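Agmatine N-acetyltransferase (Drosophila melanogaster, PDB 7CIW) transfers an acetyl group from acetyl-CoA to the amine of agmatine, and probably also acylates arylalkylamines such as dopamine and serotonin. Local coordinates at residues H159-Y170 and P205-L216; R70-K80 and C125-Q136. The protein carries 1 engineered substitution. All coordinates share one frame; numbering follows the deposited sequence.

Interaction 1: H159-Y170 and P205-L216; sequences HQLVSVDCTSVY and PHESVQTFVLHL. With COA (coenzyme A), chain B; G0R (N-(4-carbamimidamidobutyl)ethanamide), chain C.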
# COMPACT_ATOMS: atom_id res chain seq x y z
N HIS A 159 -4.19 4.11 -16.95
CA HIS A 159 -2.87 4.27 -16.36
C HIS A 159 -1.85 3.44 -17.13
O HIS A 159 -2.14 2.35 -17.61
CB HIS A 159 -2.87 3.84 -14.89
CG HIS A 159 -3.70 4.72 -14.02
ND1 HIS A 159 -3.34 6.02 -13.71
CD2 HIS A 159 -4.90 4.51 -13.42
CE1 HIS A 159 -4.27 6.55 -12.94
NE2 HIS A 159 -5.23 5.66 -12.75
N GLN A 160 -0.64 3.98 -17.24
CA GLN A 160 0.45 3.28 -17.91
C GLN A 160 1.43 2.67 -16.93
O GLN A 160 2.41 2.04 -17.35
CB GLN A 160 1.17 4.24 -18.86
CG GLN A 160 0.26 4.76 -19.98
CD GLN A 160 0.85 5.96 -20.68
OE1 GLN A 160 2.02 5.96 -21.05
NE2 GLN A 160 0.04 7.00 -20.88
N LEU A 161 1.18 2.81 -15.63
CA LEU A 161 2.14 2.39 -14.63
C LEU A 161 1.40 2.06 -13.35
O LEU A 161 0.40 2.72 -13.03
CB LEU A 161 3.18 3.49 -14.37
CG LEU A 161 4.45 3.09 -13.62
CD1 LEU A 161 5.36 2.25 -14.54
CD2 LEU A 161 5.19 4.33 -13.11
N VAL A 162 1.87 1.03 -12.65
CA VAL A 162 1.48 0.72 -11.27
C VAL A 162 2.72 0.86 -10.41
O VAL A 162 3.80 0.44 -10.83
CB VAL A 162 0.89 -0.70 -11.13
CG1 VAL A 162 0.55 -1.02 -9.67
CG2 VAL A 162 -0.34 -0.87 -12.01
N SER A 163 2.59 1.45 -9.23
CA SER A 163 3.70 1.55 -8.29
C SER A 163 3.28 1.03 -6.92
O SER A 163 2.10 1.02 -6.59
CB SER A 163 4.22 2.99 -8.16
OG SER A 163 3.18 3.88 -7.77
N VAL A 164 4.27 0.61 -6.13
CA VAL A 164 3.98 0.08 -4.79
C VAL A 164 5.23 0.19 -3.92
O VAL A 164 6.33 -0.13 -4.38
CB VAL A 164 3.45 -1.37 -4.89
CG1 VAL A 164 4.47 -2.29 -5.60
CG2 VAL A 164 3.09 -1.92 -3.51
N ASP A 165 5.07 0.69 -2.69
CA ASP A 165 6.18 0.77 -1.73
C ASP A 165 6.17 -0.49 -0.88
O ASP A 165 5.41 -0.60 0.07
CB ASP A 165 6.07 2.00 -0.84
CG ASP A 165 6.04 3.30 -1.61
OD1 ASP A 165 6.74 3.41 -2.64
OD2 ASP A 165 5.33 4.23 -1.17
N CYS A 166 7.05 -1.44 -1.20
CA CYS A 166 7.13 -2.68 -0.44
C CYS A 166 7.95 -2.43 0.82
O CYS A 166 9.18 -2.55 0.84
CB CYS A 166 7.71 -3.80 -1.29
SG CYS A 166 6.65 -4.24 -2.70
N THR A 167 7.26 -2.03 1.88
CA THR A 167 7.87 -1.90 3.18
C THR A 167 8.23 -3.26 3.77
O THR A 167 9.08 -3.33 4.66
CB THR A 167 6.92 -1.14 4.10
OG1 THR A 167 5.68 -1.86 4.18
CG2 THR A 167 6.64 0.25 3.54
N SER A 168 7.61 -4.32 3.27
CA SER A 168 7.81 -5.69 3.73
C SER A 168 8.53 -6.49 2.65
O SER A 168 8.19 -6.39 1.47
CB SER A 168 6.45 -6.33 4.02
OG SER A 168 6.53 -7.75 4.04
N VAL A 169 9.53 -7.29 3.05
CA VAL A 169 10.25 -8.09 2.07
C VAL A 169 9.37 -9.16 1.45
O VAL A 169 9.65 -9.61 0.33
CB VAL A 169 11.50 -8.77 2.68
CG1 VAL A 169 12.41 -7.74 3.32
CG2 VAL A 169 11.10 -9.85 3.67
N TYR A 170 8.32 -9.60 2.14
CA TYR A 170 7.41 -10.57 1.53
C TYR A 170 6.65 -9.94 0.37
O TYR A 170 6.37 -10.60 -0.64
CB TYR A 170 6.44 -11.12 2.57
CG TYR A 170 7.18 -11.66 3.77
CD1 TYR A 170 8.08 -12.71 3.62
CD2 TYR A 170 6.99 -11.13 5.03
CE1 TYR A 170 8.77 -13.20 4.69
CE2 TYR A 170 7.68 -11.63 6.12
CZ TYR A 170 8.57 -12.67 5.94
OH TYR A 170 9.28 -13.18 7.01
N PRO A 205 12.70 -9.40 9.15
CA PRO A 205 13.74 -9.12 8.16
C PRO A 205 13.54 -7.84 7.34
O PRO A 205 14.24 -7.65 6.35
CB PRO A 205 13.65 -10.34 7.25
CG PRO A 205 12.17 -10.69 7.26
CD PRO A 205 11.65 -10.30 8.63
N HIS A 206 12.60 -6.98 7.73
CA HIS A 206 12.25 -5.81 6.94
C HIS A 206 13.24 -4.69 7.23
O HIS A 206 13.09 -3.93 8.18
CB HIS A 206 10.83 -5.38 7.25
CG HIS A 206 9.87 -6.52 7.26
ND1 HIS A 206 9.59 -7.26 6.13
CD2 HIS A 206 9.14 -7.07 8.26
CE1 HIS A 206 8.72 -8.21 6.44
NE2 HIS A 206 8.44 -8.12 7.72
N GLU A 207 14.27 -4.60 6.39
CA GLU A 207 15.34 -3.63 6.58
C GLU A 207 15.18 -2.37 5.74
O GLU A 207 15.89 -1.40 6.00
CB GLU A 207 16.69 -4.26 6.23
CG GLU A 207 17.03 -5.52 6.98
CD GLU A 207 18.32 -6.12 6.48
OE1 GLU A 207 19.35 -5.41 6.48
OE2 GLU A 207 18.31 -7.31 6.08
N SER A 208 14.30 -2.37 4.75
CA SER A 208 14.21 -1.24 3.83
C SER A 208 12.81 -1.18 3.23
O SER A 208 12.07 -2.17 3.25
CB SER A 208 15.22 -1.37 2.70
OG SER A 208 14.93 -2.55 1.95
N VAL A 209 12.46 -0.01 2.70
CA VAL A 209 11.29 0.11 1.83
C VAL A 209 11.79 0.08 0.40
O VAL A 209 12.66 0.87 0.00
CB VAL A 209 10.46 1.37 2.14
CG1 VAL A 209 11.33 2.62 2.25
CG2 VAL A 209 9.31 1.56 1.12
N GLN A 210 11.27 -0.86 -0.38
CA GLN A 210 11.68 -1.07 -1.76
C GLN A 210 10.50 -0.74 -2.66
O GLN A 210 9.47 -1.41 -2.59
CB GLN A 210 12.13 -2.51 -1.98
CG GLN A 210 13.31 -2.92 -1.13
CD GLN A 210 13.64 -4.36 -1.33
OE1 GLN A 210 14.39 -4.70 -2.24
NE2 GLN A 210 13.07 -5.23 -0.51
N THR A 211 10.67 0.27 -3.51
CA THR A 211 9.59 0.69 -4.39
C THR A 211 9.72 -0.00 -5.74
O THR A 211 10.78 0.03 -6.36
CB THR A 211 9.60 2.20 -4.57
OG1 THR A 211 9.41 2.81 -3.29
CG2 THR A 211 8.46 2.65 -5.49
N PHE A 212 8.62 -0.62 -6.18
CA PHE A 212 8.57 -1.35 -7.45
C PHE A 212 7.50 -0.73 -8.34
O PHE A 212 6.51 -0.17 -7.86
CB PHE A 212 8.22 -2.82 -7.23
CG PHE A 212 9.31 -3.63 -6.58
CD1 PHE A 212 9.49 -3.62 -5.20
CD2 PHE A 212 10.11 -4.46 -7.36
CE1 PHE A 212 10.48 -4.41 -4.62
CE2 PHE A 212 11.09 -5.23 -6.78
CZ PHE A 212 11.28 -5.21 -5.41
N VAL A 213 7.71 -0.85 -9.66
CA VAL A 213 6.72 -0.43 -10.64
C VAL A 213 6.47 -1.55 -11.64
O VAL A 213 7.32 -2.42 -11.87
CB VAL A 213 7.12 0.86 -11.39
CG1 VAL A 213 7.38 1.98 -10.41
CG2 VAL A 213 8.34 0.60 -12.25
N LEU A 214 5.29 -1.50 -12.24
CA LEU A 214 4.92 -2.38 -13.34
C LEU A 214 4.42 -1.52 -14.49
O LEU A 214 3.53 -0.69 -14.30
CB LEU A 214 3.83 -3.37 -12.92
CG LEU A 214 3.37 -4.32 -14.03
CD1 LEU A 214 4.43 -5.39 -14.28
CD2 LEU A 214 2.01 -4.94 -13.68
N HIS A 215 4.98 -1.71 -15.68
CA HIS A 215 4.54 -0.95 -16.84
C HIS A 215 3.33 -1.64 -17.47
O HIS A 215 3.37 -2.83 -17.76
CB HIS A 215 5.68 -0.82 -17.85
CG HIS A 215 6.86 -0.09 -17.31
ND1 HIS A 215 7.03 1.27 -17.48
CD2 HIS A 215 7.91 -0.51 -16.58
CE1 HIS A 215 8.14 1.65 -16.87
NE2 HIS A 215 8.70 0.59 -16.32
N LEU A 216 2.26 -0.87 -17.66
CA LEU A 216 1.01 -1.38 -18.23
C LEU A 216 0.93 -1.12 -19.71
O LEU A 216 1.51 -0.15 -20.20
CB LEU A 216 -0.19 -0.74 -17.54
CG LEU A 216 -0.30 -1.02 -16.04
CD1 LEU A 216 -1.57 -0.40 -15.50
CD2 LEU A 216 -0.26 -2.53 -15.78
OXT LEU A 216 0.24 -1.86 -20.44
N1A COA B . 5.44 -13.89 7.20
C2A COA B . 6.11 -15.05 6.98
N3A COA B . 6.04 -15.67 5.75
C4A COA B . 5.30 -15.14 4.77
C5A COA B . 4.63 -14.00 5.00
C6A COA B . 4.72 -13.37 6.22
N6A COA B . 4.18 -12.14 6.93
N7A COA B . 3.95 -13.64 3.88
C8A COA B . 4.19 -14.57 2.94
N9A COA B . 5.02 -15.47 3.48
C1B COA B . 5.55 -16.63 3.05
C2B COA B . 4.37 -17.56 2.70
O2B COA B . 3.84 -18.26 3.89
C3B COA B . 4.83 -18.38 1.73
O3B COA B . 5.75 -19.40 2.19
P3B COA B . 5.28 -20.94 2.60
O7A COA B . 4.07 -21.36 1.79
O8A COA B . 6.47 -21.90 2.43
O9A COA B . 4.92 -20.86 4.08
C4B COA B . 5.80 -17.41 0.84
O4B COA B . 6.23 -16.44 1.65
C5B COA B . 5.09 -16.86 -0.37
O5B COA B . 3.79 -16.46 0.03
P1A COA B . 2.91 -15.37 -0.88
O1A COA B . 3.76 -14.61 -1.91
O2A COA B . 1.72 -16.08 -1.51
O3A COA B . 2.40 -14.26 0.22
P2A COA B . 0.87 -13.70 0.43
O4A COA B . -0.01 -14.79 0.97
O5A COA B . 0.37 -13.10 -0.86
O6A COA B . 1.14 -12.57 1.59
CBP COA B . 1.57 -10.37 2.19
CCP COA B . 2.01 -11.52 1.32
CDP COA B . 0.20 -9.86 1.63
CEP COA B . 2.61 -9.24 2.13
CAP COA B . 1.47 -10.88 3.62
OAP COA B . 2.76 -11.18 4.08
C9P COA B . 0.85 -9.86 4.60
O9P COA B . -0.32 -9.65 4.66
N8P COA B . 1.74 -9.17 5.52
C7P COA B . 1.23 -8.23 6.53
C6P COA B . 0.85 -6.79 5.98
C5P COA B . 2.02 -6.33 5.14
O5P COA B . 3.14 -6.29 5.58
N4P COA B . 1.69 -5.93 3.74
C3P COA B . 2.68 -5.51 2.76
C2P COA B . 3.34 -4.17 3.10
S1P COA B . 4.29 -3.86 1.58
C10 G0R C . -0.15 3.11 6.33
N12 G0R C . 0.21 2.77 7.70
C1 G0R C . 1.37 -2.07 -0.22
C2 G0R C . 1.63 -1.62 1.21
C5 G0R C . 2.88 -0.11 2.81
C6 G0R C . 2.22 1.25 3.06
C7 G0R C . 2.65 1.87 4.40
C8 G0R C . 1.63 1.79 5.54
N4 G0R C . 2.60 -0.58 1.46
N9 G0R C . 0.50 2.67 5.35
N11 G0R C . -1.28 3.98 6.08
O3 G0R C . 1.02 -2.10 2.11
O HOH W 1 5.06 2.63 -18.62
O HOH W 2 3.75 1.26 -20.33
O HOH W 3 11.09 -4.46 1.56
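Strands 161-166 and 208-215 pair antiparallel, from Leu161 opposite His215 to Cys166 opposite Gln210, within the C-terminal half of the central sheet; beyond the pairing, the start of helix 169-177 packs on Pro205 and His206. Backbone bonds run both ways at the hydrogen-bonded pairs, and Leu216 N extends the series to Gln160 O (2.9 Å).

On one largely buried face apolar groups meet, Val164 CG1 against Phe212 CB and Val162 beside Leu214, as suits valine, leucine and phenylalanine. Cys166 SG lies obliquely to the Phe212 ring, 3.8 Å from its CD1. On the face of Leu161, Asp165 and Thr211, methyl CD1 of Leu161 sits over the His215 ring, 3.8 Å from its centroid. Asp165 and Thr211 point the same way there, and the Thr211 hydroxyl donates to Asp165 OD1 (2.8 Å) from the anti side, 32° out of the carboxylate plane. This satisfies one oxygen of an acid held against helix 99-114.

Past Thr167, whose hydroxyl bonds Glu34, the imidazole of His206 accepts Val169 N on ND1 (3.1 Å) in its ring plane, tying the strand's approach to the helix start. Ser168 is the N-cap: chi1 of 161° swings OG back beside its carbonyl carbon, where it takes a weak bond from Tyr170 N. Val169 CG2 covers one face of the Tyr170 ring while the adenine of coenzyme A lies over the opposite face, its C6A 3.3 Å above the plane. A strand ending beside the acyl-transfer centre and passing into a helix that borders the cofactor is characteristic of the GNAT fold.

Interaction 2: R70-K80 and C125-Q136; sequences RIVAAVVAGPK and CLHVHALGVDPQ. With G0R (N-(4-carbamimidamidobutyl)ethanamide), chain C; COA (coenzyme A), chain B.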
# COMPACT_ATOMS: atom_id res chain seq x y z
N ARG A 70 -16.58 -13.43 4.56
CA ARG A 70 -15.53 -12.86 5.39
C ARG A 70 -14.38 -12.41 4.50
O ARG A 70 -13.95 -13.14 3.59
CB ARG A 70 -15.04 -13.89 6.41
CG ARG A 70 -13.83 -13.50 7.21
CD ARG A 70 -13.62 -14.47 8.38
NE ARG A 70 -12.26 -15.00 8.45
CZ ARG A 70 -11.60 -15.22 9.58
NH1 ARG A 70 -12.18 -14.96 10.75
NH2 ARG A 70 -10.36 -15.70 9.56
N ILE A 71 -13.87 -11.21 4.75
CA ILE A 71 -12.71 -10.72 4.01
C ILE A 71 -11.47 -11.44 4.51
O ILE A 71 -11.19 -11.46 5.72
CB ILE A 71 -12.56 -9.20 4.14
CG1 ILE A 71 -13.76 -8.49 3.51
CG2 ILE A 71 -11.24 -8.73 3.51
CD1 ILE A 71 -13.87 -7.02 3.91
N VAL A 72 -10.72 -12.05 3.59
CA VAL A 72 -9.48 -12.75 3.92
C VAL A 72 -8.27 -12.11 3.28
O VAL A 72 -7.13 -12.52 3.57
CB VAL A 72 -9.57 -14.25 3.55
CG1 VAL A 72 -10.59 -14.94 4.43
CG2 VAL A 72 -9.93 -14.44 2.08
N ALA A 73 -8.45 -11.11 2.42
CA ALA A 73 -7.34 -10.38 1.83
C ALA A 73 -7.89 -9.07 1.27
O ALA A 73 -9.07 -8.98 0.94
CB ALA A 73 -6.64 -11.19 0.74
N ALA A 74 -7.03 -8.07 1.16
CA ALA A 74 -7.48 -6.78 0.67
C ALA A 74 -6.34 -6.02 0.03
O ALA A 74 -5.18 -6.15 0.44
CB ALA A 74 -8.09 -5.92 1.79
N VAL A 75 -6.68 -5.19 -0.96
CA VAL A 75 -5.73 -4.26 -1.57
C VAL A 75 -6.39 -2.90 -1.69
O VAL A 75 -7.58 -2.80 -2.02
CB VAL A 75 -5.21 -4.80 -2.92
CG1 VAL A 75 -6.36 -4.93 -3.96
CG2 VAL A 75 -4.03 -3.96 -3.46
N VAL A 76 -5.64 -1.85 -1.37
CA VAL A 76 -6.12 -0.48 -1.45
C VAL A 76 -5.19 0.24 -2.41
O VAL A 76 -3.97 0.24 -2.20
CB VAL A 76 -6.15 0.20 -0.08
CG1 VAL A 76 -6.46 1.69 -0.22
CG2 VAL A 76 -7.15 -0.48 0.84
N ALA A 77 -5.75 0.84 -3.45
CA ALA A 77 -4.95 1.55 -4.44
C ALA A 77 -5.65 2.85 -4.81
O ALA A 77 -6.86 2.99 -4.65
CB ALA A 77 -4.70 0.69 -5.68
N GLY A 78 -4.87 3.81 -5.29
CA GLY A 78 -5.43 5.04 -5.78
C GLY A 78 -4.51 5.78 -6.72
O GLY A 78 -3.32 5.48 -6.82
N PRO A 79 -5.05 6.78 -7.42
CA PRO A 79 -4.27 7.49 -8.44
C PRO A 79 -3.30 8.51 -7.86
O PRO A 79 -3.51 9.05 -6.77
CB PRO A 79 -5.35 8.20 -9.26
CG PRO A 79 -6.37 8.55 -8.20
CD PRO A 79 -6.40 7.35 -7.27
N LYS A 80 -2.25 8.78 -8.63
CA LYS A 80 -1.38 9.91 -8.33
C LYS A 80 -0.84 10.48 -9.63
O LYS A 80 -0.80 9.81 -10.66
CB LYS A 80 -0.23 9.51 -7.38
CG LYS A 80 0.80 8.59 -7.97
CD LYS A 80 1.82 8.18 -6.88
CE LYS A 80 2.96 7.37 -7.48
NZ LYS A 80 3.91 6.90 -6.42
N CYS A 125 -0.14 7.49 -12.34
CA CYS A 125 0.23 6.15 -11.91
C CYS A 125 -0.85 5.66 -10.95
O CYS A 125 -1.45 6.46 -10.22
CB CYS A 125 1.62 6.17 -11.24
SG CYS A 125 2.28 4.56 -10.72
N LEU A 126 -1.12 4.36 -10.98
CA LEU A 126 -1.98 3.76 -9.97
C LEU A 126 -1.09 3.21 -8.86
O LEU A 126 -0.31 2.29 -9.08
CB LEU A 126 -2.84 2.65 -10.57
CG LEU A 126 -3.91 2.04 -9.68
CD1 LEU A 126 -4.80 3.10 -9.05
CD2 LEU A 126 -4.77 1.09 -10.50
N HIS A 127 -1.21 3.78 -7.67
CA HIS A 127 -0.34 3.42 -6.56
C HIS A 127 -1.06 2.50 -5.58
O HIS A 127 -2.17 2.80 -5.14
CB HIS A 127 0.13 4.68 -5.84
CG HIS A 127 1.17 4.42 -4.80
ND1 HIS A 127 2.50 4.24 -5.10
CD2 HIS A 127 1.07 4.28 -3.45
CE1 HIS A 127 3.18 4.02 -3.99
NE2 HIS A 127 2.34 4.02 -2.98
N VAL A 128 -0.41 1.40 -5.21
CA VAL A 128 -0.97 0.46 -4.24
C VAL A 128 -0.56 0.92 -2.84
O VAL A 128 0.62 0.88 -2.48
CB VAL A 128 -0.51 -0.97 -4.51
CG1 VAL A 128 -1.00 -1.91 -3.41
CG2 VAL A 128 -1.00 -1.42 -5.88
N HIS A 129 -1.55 1.38 -2.06
CA HIS A 129 -1.33 1.91 -0.72
C HIS A 129 -1.33 0.85 0.38
O HIS A 129 -0.73 1.08 1.43
CB HIS A 129 -2.38 2.98 -0.39
CG HIS A 129 -2.27 4.21 -1.22
ND1 HIS A 129 -1.21 5.09 -1.10
CD2 HIS A 129 -3.06 4.71 -2.21
CE1 HIS A 129 -1.37 6.08 -1.96
NE2 HIS A 129 -2.47 5.86 -2.66
N ALA A 130 -1.99 -0.28 0.16
CA ALA A 130 -2.03 -1.31 1.20
C ALA A 130 -2.34 -2.65 0.58
O ALA A 130 -3.13 -2.73 -0.36
CB ALA A 130 -3.07 -0.97 2.27
N LEU A 131 -1.69 -3.70 1.08
CA LEU A 131 -1.92 -5.08 0.66
C LEU A 131 -1.78 -5.97 1.88
O LEU A 131 -0.73 -5.94 2.53
CB LEU A 131 -0.92 -5.49 -0.42
CG LEU A 131 -1.12 -6.90 -0.95
CD1 LEU A 131 -2.37 -6.97 -1.80
CD2 LEU A 131 0.11 -7.32 -1.75
N GLY A 132 -2.81 -6.76 2.19
CA GLY A 132 -2.74 -7.66 3.34
C GLY A 132 -3.53 -8.93 3.08
O GLY A 132 -4.54 -8.91 2.37
N VAL A 133 -3.05 -10.03 3.65
CA VAL A 133 -3.67 -11.35 3.54
C VAL A 133 -3.77 -11.94 4.94
O VAL A 133 -2.81 -11.86 5.71
CB VAL A 133 -2.87 -12.29 2.61
CG1 VAL A 133 -3.49 -13.68 2.60
CG2 VAL A 133 -2.84 -11.74 1.19
N ASP A 134 -4.93 -12.51 5.27
CA ASP A 134 -5.13 -13.25 6.51
C ASP A 134 -4.02 -14.29 6.66
O ASP A 134 -3.76 -15.04 5.71
CB ASP A 134 -6.51 -13.92 6.48
CG ASP A 134 -6.90 -14.59 7.80
OD1 ASP A 134 -6.10 -15.31 8.41
OD2 ASP A 134 -8.07 -14.42 8.19
N PRO A 135 -3.35 -14.36 7.81
CA PRO A 135 -2.27 -15.34 7.98
C PRO A 135 -2.67 -16.76 7.64
O PRO A 135 -1.85 -17.53 7.14
CB PRO A 135 -1.91 -15.19 9.47
CG PRO A 135 -2.30 -13.79 9.80
CD PRO A 135 -3.54 -13.53 9.01
N GLN A 136 -3.94 -17.12 7.87
CA GLN A 136 -4.39 -18.47 7.56
C GLN A 136 -4.48 -18.73 6.06
O GLN A 136 -4.59 -19.89 5.65
CB GLN A 136 -5.75 -18.72 8.20
CG GLN A 136 -5.68 -18.95 9.69
CD GLN A 136 -6.98 -19.46 10.26
OE1 GLN A 136 -8.05 -18.90 9.99
NE2 GLN A 136 -6.90 -20.52 11.05
C10 G0R C . -0.15 3.11 6.33
N12 G0R C . 0.21 2.77 7.70
C1 G0R C . 1.37 -2.07 -0.22
C2 G0R C . 1.63 -1.62 1.21
C5 G0R C . 2.88 -0.11 2.81
C6 G0R C . 2.22 1.25 3.06
C7 G0R C . 2.65 1.87 4.40
C8 G0R C . 1.63 1.79 5.54
N4 G0R C . 2.60 -0.58 1.46
N9 G0R C . 0.50 2.67 5.35
N11 G0R C . -1.28 3.98 6.08
O3 G0R C . 1.02 -2.10 2.11
N1A COA B . 5.44 -13.89 7.20
C2A COA B . 6.11 -15.05 6.98
N3A COA B . 6.04 -15.67 5.75
C4A COA B . 5.30 -15.14 4.77
C5A COA B . 4.63 -14.00 5.00
C6A COA B . 4.72 -13.37 6.22
N6A COA B . 4.18 -12.14 6.93
N7A COA B . 3.95 -13.64 3.88
C8A COA B . 4.19 -14.57 2.94
N9A COA B . 5.02 -15.47 3.48
C1B COA B . 5.55 -16.63 3.05
C2B COA B . 4.37 -17.56 2.70
O2B COA B . 3.84 -18.26 3.89
C3B COA B . 4.83 -18.38 1.73
O3B COA B . 5.75 -19.40 2.19
P3B COA B . 5.28 -20.94 2.60
O7A COA B . 4.07 -21.36 1.79
O8A COA B . 6.47 -21.90 2.43
O9A COA B . 4.92 -20.86 4.08
C4B COA B . 5.80 -17.41 0.84
O4B COA B . 6.23 -16.44 1.65
C5B COA B . 5.09 -16.86 -0.37
O5B COA B . 3.79 -16.46 0.03
P1A COA B . 2.91 -15.37 -0.88
O1A COA B . 3.76 -14.61 -1.91
O2A COA B . 1.72 -16.08 -1.51
O3A COA B . 2.40 -14.26 0.22
P2A COA B . 0.87 -13.70 0.43
O4A COA B . -0.01 -14.79 0.97
O5A COA B . 0.37 -13.10 -0.86
O6A COA B . 1.14 -12.57 1.59
CBP COA B . 1.57 -10.37 2.19
CCP COA B . 2.01 -11.52 1.32
CDP COA B . 0.20 -9.86 1.63
CEP COA B . 2.61 -9.24 2.13
CAP COA B . 1.47 -10.88 3.62
OAP COA B . 2.76 -11.18 4.08
C9P COA B . 0.85 -9.86 4.60
O9P COA B . -0.32 -9.65 4.66
N8P COA B . 1.74 -9.17 5.52
C7P COA B . 1.23 -8.23 6.53
C6P COA B . 0.85 -6.79 5.98
C5P COA B . 2.02 -6.33 5.14
O5P COA B . 3.14 -6.29 5.58
N4P COA B . 1.69 -5.93 3.74
C3P COA B . 2.68 -5.51 2.76
C2P COA B . 3.34 -4.17 3.10
S1P COA B . 4.29 -3.86 1.58
O HOH W 4 -9.44 -17.26 11.60
O HOH W 5 -2.91 8.12 -4.25
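Residues 72-80 run antiparallel to 125-134, the strand axes at 151°, and their register is shifted by one residue at a classic beta bulge in which His129 and Ala130 both face Val76. Such a bulge in the central strand is a hallmark of the GNAT fold. Val76 O accepts both amides, His129 N at 2.7 Å and Ala130 N at 3.1 Å. Beyond it, strand 125-133 turns backbone groups to the ligands: Leu131 N bonds weakly to the acetyl oxygen O3 of the product, consistent with a role in polarising an acyl carbonyl, while Leu131 O accepts from N4P of coenzyme A (2.7 Å) and Val133 N donates to its O9P (2.9 Å).

One face is aliphatic. Val75 meets Val128 through CG2 and CG1 (3.7 Å), their side chains crossing at about a right angle, and Leu131 brings CD1 against Val75 CB; helix 142-156 covers this face. On the other, the methyl of Ala130 packs on Val76 CB, its small size suiting a place that Tyr30 also touches. With no side chain at Gly78, His129 CD2 comes close to its backbone N.

Further along, Lys80 reaches past Cys125 on a chain extended beyond CG, bringing NZ to the salt bridge with Glu111 and near His127, whose ND1 is hydrogen-bonded to Ser163. At the far end the long side chain of Arg70, bent at its third torsion, crosses Asp134, and a water links its NH2 to Gln136 OE1. The Asp134 carboxylate is divided, OD1 accepting Gln136 N (2.9 Å) to close an Asx turn and OD2 forming a salt bridge with Arg70 NH2 (3.0 Å).

In the fold
From the N terminus, strand 70-80 comes first, and a largely helical excursion separates it from strand 125-133, where interaction 2 closes. Helix 142-156 then crosses over to strand 161-166, and interaction 1 closes only when the C-terminal strand 208-215 returns beside it, after helix 169-177 and strand 181-187. The two contacts are therefore in series, neither nested nor crossed. Strands 125-133 and 161-166, neighbours running parallel, join them into one sheet: Ser163 O meets Val128 N, and Ser163 OG bonds His127 ND1. Toward the C-terminal ends of these two strands the contacts contribute to a shared site, both touching coenzyme A and the acetylated agmatine.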